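Local coordinates for protein putative hexulose 6 phosphate synthase (Salmonella typhimurium, PDB 3F4W) that is of unknown function but folds as a TIM barrel and belongs to the HUMPS family of barrel enzymes, at residues R157-S169 against Y176-A189. Sequence-based numbering, arbitrary orientation.
Sequences RRKARIAVAGGIS and YALLGPDVVIVGSA. With MLI (malonate ion), chain C.
Strands 161-165 and 183-186, the seventh and eighth of a TIM barrel, run side by side in parallel and are joined through helix 173-177 as a beta-alpha-beta unit. Val164 sits at the centre: its N donates to Val183 O (3.0 Å) and its O accepts from Ile185 N. Two residues earlier, Ile162 O accepts from both Asp182 N and Val183 N. Asp182 repays that bond with its side chain, OD2 using its anti lone pair to receive Ile162 N at 2.9 Å and 161°. The carboxylate gets there because CG lies beside its own backbone N (chi1 -61°). A water links the same OD2 to Arg157 NH1 and Gly180 O, while the extended chain of Arg161 crosses Asp182 at a slant, Arg161 CG 3.5 Å from Asp182 CB, and the guanidinium turns one face to Val183 CG2.

Toward the barrel interior, Ala163 and Ala165 meet Val183 and Ile185, with Ala165 CB 3.5 Å from Ile185 CB. On the outer side Ile168 sets CD1 4.0 Å from the Tyr176 ring centroid, only 8° off the normal, a CH-pi contact; Val164 CG2 reaches the same ring obliquely. At the C-terminal ends of the strands, where TIM barrels carry their active sites, malonate accepts from Gly167 N (O7, 3.0 Å) and, at the start of helix 188-191, by a nearly straight bond from Ser188 N (O9, 3.0 Å); His134 and Gln140 also bind it. Strand 130-134 pairs with the other edge of 161-165, helix 147-156 packs on Ile162 and Tyr176, and helix 196-209 covers Val184 and Val186.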
# COMPACT_ATOMS: atom_id res chain seq x y z
N ARG A 157 -4.25 18.82 -16.10
CA ARG A 157 -3.05 18.14 -16.59
C ARG A 157 -2.44 18.83 -17.81
O ARG A 157 -3.16 19.33 -18.68
CB ARG A 157 -3.34 16.66 -16.88
CG ARG A 157 -4.18 16.39 -18.12
CD ARG A 157 -3.34 16.23 -19.37
NE ARG A 157 -4.18 16.13 -20.56
CZ ARG A 157 -4.53 14.98 -21.14
NH1 ARG A 157 -4.09 13.83 -20.64
NH2 ARG A 157 -5.30 14.98 -22.21
N ARG A 158 -1.11 18.86 -17.87
CA ARG A 158 -0.41 19.48 -18.98
C ARG A 158 0.07 18.46 -20.00
O ARG A 158 -0.20 18.59 -21.20
CB ARG A 158 0.79 20.29 -18.47
CG ARG A 158 0.41 21.54 -17.69
CD ARG A 158 1.65 22.31 -17.27
NE ARG A 158 1.33 23.40 -16.35
CZ ARG A 158 2.24 24.19 -15.79
NH1 ARG A 158 3.53 24.02 -16.07
NH2 ARG A 158 1.87 25.15 -14.96
N LYS A 159 0.79 17.45 -19.53
CA LYS A 159 1.39 16.46 -20.42
C LYS A 159 1.06 15.03 -20.01
O LYS A 159 1.06 14.12 -20.85
CB LYS A 159 2.91 16.62 -20.45
CG LYS A 159 3.40 17.86 -21.19
CD LYS A 159 4.92 17.87 -21.29
CE LYS A 159 5.42 19.03 -22.14
NZ LYS A 159 6.90 19.04 -22.24
N ALA A 160 0.76 14.83 -18.73
CA ALA A 160 0.56 13.49 -18.19
C ALA A 160 -0.42 12.64 -19.00
O ALA A 160 -1.47 13.11 -19.43
CB ALA A 160 0.11 13.57 -16.73
N ARG A 161 -0.04 11.38 -19.21
CA ARG A 161 -0.96 10.36 -19.70
C ARG A 161 -1.95 10.13 -18.56
O ARG A 161 -1.58 10.24 -17.39
CB ARG A 161 -0.17 9.08 -19.98
CG ARG A 161 -0.90 8.02 -20.78
CD ARG A 161 -0.00 6.80 -20.99
NE ARG A 161 -0.69 5.73 -21.71
CZ ARG A 161 -0.27 4.47 -21.77
NH1 ARG A 161 0.83 4.09 -21.15
NH2 ARG A 161 -0.97 3.58 -22.46
N ILE A 162 -3.20 9.83 -18.88
CA ILE A 162 -4.24 9.74 -17.85
C ILE A 162 -5.00 8.42 -17.87
O ILE A 162 -5.45 7.97 -18.92
CB ILE A 162 -5.27 10.89 -17.98
CG1 ILE A 162 -4.57 12.25 -17.94
CG2 ILE A 162 -6.32 10.79 -16.88
CD1 ILE A 162 -3.85 12.54 -16.64
N ALA A 163 -5.15 7.82 -16.70
CA ALA A 163 -5.97 6.63 -16.53
C ALA A 163 -7.14 6.94 -15.61
O ALA A 163 -7.10 7.90 -14.84
CB ALA A 163 -5.14 5.47 -15.98
N VAL A 164 -8.20 6.14 -15.69
CA VAL A 164 -9.35 6.32 -14.81
C VAL A 164 -9.94 4.99 -14.34
O VAL A 164 -10.12 4.06 -15.13
CB VAL A 164 -10.44 7.22 -15.45
CG1 VAL A 164 -10.94 6.62 -16.75
CG2 VAL A 164 -11.58 7.45 -14.47
N ALA A 165 -10.21 4.91 -13.04
CA ALA A 165 -10.76 3.71 -12.43
C ALA A 165 -11.81 4.09 -11.39
O ALA A 165 -11.68 5.11 -10.71
CB ALA A 165 -9.65 2.89 -11.78
N GLY A 166 -12.84 3.26 -11.27
CA GLY A 166 -13.83 3.46 -10.23
C GLY A 166 -15.17 2.83 -10.56
O GLY A 166 -16.17 3.52 -10.73
N GLY A 167 -15.19 1.50 -10.65
CA GLY A 167 -16.42 0.77 -10.87
C GLY A 167 -17.01 0.96 -12.25
O GLY A 167 -18.21 0.79 -12.45
N ILE A 168 -16.16 1.30 -13.22
CA ILE A 168 -16.61 1.49 -14.59
C ILE A 168 -17.09 0.16 -15.20
O ILE A 168 -16.47 -0.88 -14.98
CB ILE A 168 -15.50 2.11 -15.46
CG1 ILE A 168 -15.17 3.52 -14.94
CG2 ILE A 168 -15.93 2.18 -16.93
CD1 ILE A 168 -13.88 4.10 -15.48
N SER A 169 -18.19 0.22 -15.94
CA SER A 169 -18.76 -0.97 -16.57
C SER A 169 -19.20 -0.67 -18.00
O SER A 169 -19.05 0.45 -18.47
CB SER A 169 -19.95 -1.49 -15.76
OG SER A 169 -21.08 -0.65 -15.93
N TYR A 176 -17.06 7.92 -19.93
CA TYR A 176 -15.64 8.14 -19.69
C TYR A 176 -14.84 8.22 -20.97
O TYR A 176 -13.95 9.06 -21.10
CB TYR A 176 -15.09 7.05 -18.77
CG TYR A 176 -15.66 7.13 -17.38
CD1 TYR A 176 -15.08 7.94 -16.41
CD2 TYR A 176 -16.81 6.43 -17.04
CE1 TYR A 176 -15.61 8.03 -15.14
CE2 TYR A 176 -17.35 6.52 -15.77
CZ TYR A 176 -16.75 7.32 -14.83
OH TYR A 176 -17.29 7.41 -13.56
N ALA A 177 -15.16 7.34 -21.92
CA ALA A 177 -14.44 7.29 -23.18
C ALA A 177 -14.54 8.63 -23.91
O ALA A 177 -13.56 9.11 -24.48
CB ALA A 177 -14.98 6.17 -24.05
N LEU A 178 -15.73 9.22 -23.87
CA LEU A 178 -15.97 10.51 -24.53
C LEU A 178 -15.04 11.61 -24.06
O LEU A 178 -14.77 12.55 -24.79
CB LEU A 178 -17.42 10.95 -24.32
CG LEU A 178 -18.48 10.29 -25.21
CD1 LEU A 178 -19.88 10.47 -24.64
CD2 LEU A 178 -18.39 10.84 -26.63
N LEU A 179 -14.55 11.48 -22.83
CA LEU A 179 -13.66 12.50 -22.26
C LEU A 179 -12.23 12.31 -22.73
O LEU A 179 -11.41 13.22 -22.65
CB LEU A 179 -13.74 12.49 -20.74
CG LEU A 179 -15.09 12.92 -20.16
CD1 LEU A 179 -15.16 12.71 -18.66
CD2 LEU A 179 -15.38 14.37 -20.52
N GLY A 180 -11.92 11.11 -23.22
CA GLY A 180 -10.64 10.83 -23.82
C GLY A 180 -9.48 10.54 -22.87
O GLY A 180 -8.39 11.10 -23.04
N PRO A 181 -9.70 9.66 -21.88
CA PRO A 181 -8.56 9.21 -21.08
C PRO A 181 -7.67 8.33 -21.96
O PRO A 181 -8.11 7.88 -23.01
CB PRO A 181 -9.20 8.34 -19.99
CG PRO A 181 -10.70 8.43 -20.21
CD PRO A 181 -10.92 8.89 -21.60
N ASP A 182 -6.44 8.10 -21.53
CA ASP A 182 -5.54 7.21 -22.26
C ASP A 182 -5.76 5.75 -21.86
O ASP A 182 -5.60 4.84 -22.67
CB ASP A 182 -4.09 7.62 -22.05
CG ASP A 182 -3.82 9.03 -22.53
OD1 ASP A 182 -3.70 9.22 -23.76
OD2 ASP A 182 -3.72 9.94 -21.69
N VAL A 183 -6.15 5.54 -20.61
CA VAL A 183 -6.41 4.19 -20.12
C VAL A 183 -7.70 4.16 -19.31
O VAL A 183 -7.92 5.00 -18.44
CB VAL A 183 -5.25 3.66 -19.24
CG1 VAL A 183 -5.59 2.28 -18.68
CG2 VAL A 183 -3.96 3.61 -20.05
N VAL A 184 -8.56 3.20 -19.63
CA VAL A 184 -9.75 2.95 -18.85
C VAL A 184 -9.55 1.66 -18.06
O VAL A 184 -9.23 0.61 -18.64
CB VAL A 184 -11.00 2.84 -19.74
CG1 VAL A 184 -12.20 2.42 -18.93
CG2 VAL A 184 -11.25 4.17 -20.44
N ILE A 185 -9.70 1.74 -16.74
CA ILE A 185 -9.48 0.61 -15.86
C ILE A 185 -10.81 0.00 -15.41
O ILE A 185 -11.70 0.72 -14.95
CB ILE A 185 -8.66 1.02 -14.61
CG1 ILE A 185 -7.30 1.59 -15.02
CG2 ILE A 185 -8.49 -0.15 -13.66
CD1 ILE A 185 -6.65 2.48 -13.97
N VAL A 186 -10.94 -1.31 -15.57
CA VAL A 186 -12.16 -2.01 -15.19
C VAL A 186 -11.79 -3.25 -14.39
O VAL A 186 -10.81 -3.93 -14.70
CB VAL A 186 -13.00 -2.41 -16.42
CG1 VAL A 186 -14.16 -3.32 -16.02
CG2 VAL A 186 -13.53 -1.17 -17.13
N GLY A 187 -12.57 -3.53 -13.35
CA GLY A 187 -12.31 -4.69 -12.52
C GLY A 187 -13.58 -5.50 -12.33
O GLY A 187 -13.87 -6.40 -13.11
N SER A 188 -14.33 -5.14 -11.30
CA SER A 188 -15.52 -5.88 -10.88
C SER A 188 -16.54 -6.13 -12.00
O SER A 188 -17.13 -7.20 -12.07
CB SER A 188 -16.20 -5.17 -9.71
OG SER A 188 -17.35 -5.88 -9.28
N ALA A 189 -16.76 -5.13 -12.85
CA ALA A 189 -17.73 -5.27 -13.93
C ALA A 189 -17.44 -6.51 -14.77
O ALA A 189 -18.36 -7.16 -15.27
CB ALA A 189 -17.74 -4.02 -14.81
C1 MLI C . -11.53 -1.19 -10.43
C2 MLI C . -11.57 -0.05 -9.46
C3 MLI C . -12.90 -1.80 -10.48
O6 MLI C . -10.85 -0.04 -8.48
O7 MLI C . -12.52 0.71 -9.51
O8 MLI C . -13.67 -1.46 -11.37
O9 MLI C . -13.14 -2.81 -9.82
O HOH W 1 -5.64 11.89 -21.93
O HOH W 2 -3.23 4.68 -24.32
O HOH W 3 -13.27 0.98 -13.02
O HOH W 4 -15.84 -2.28 -12.54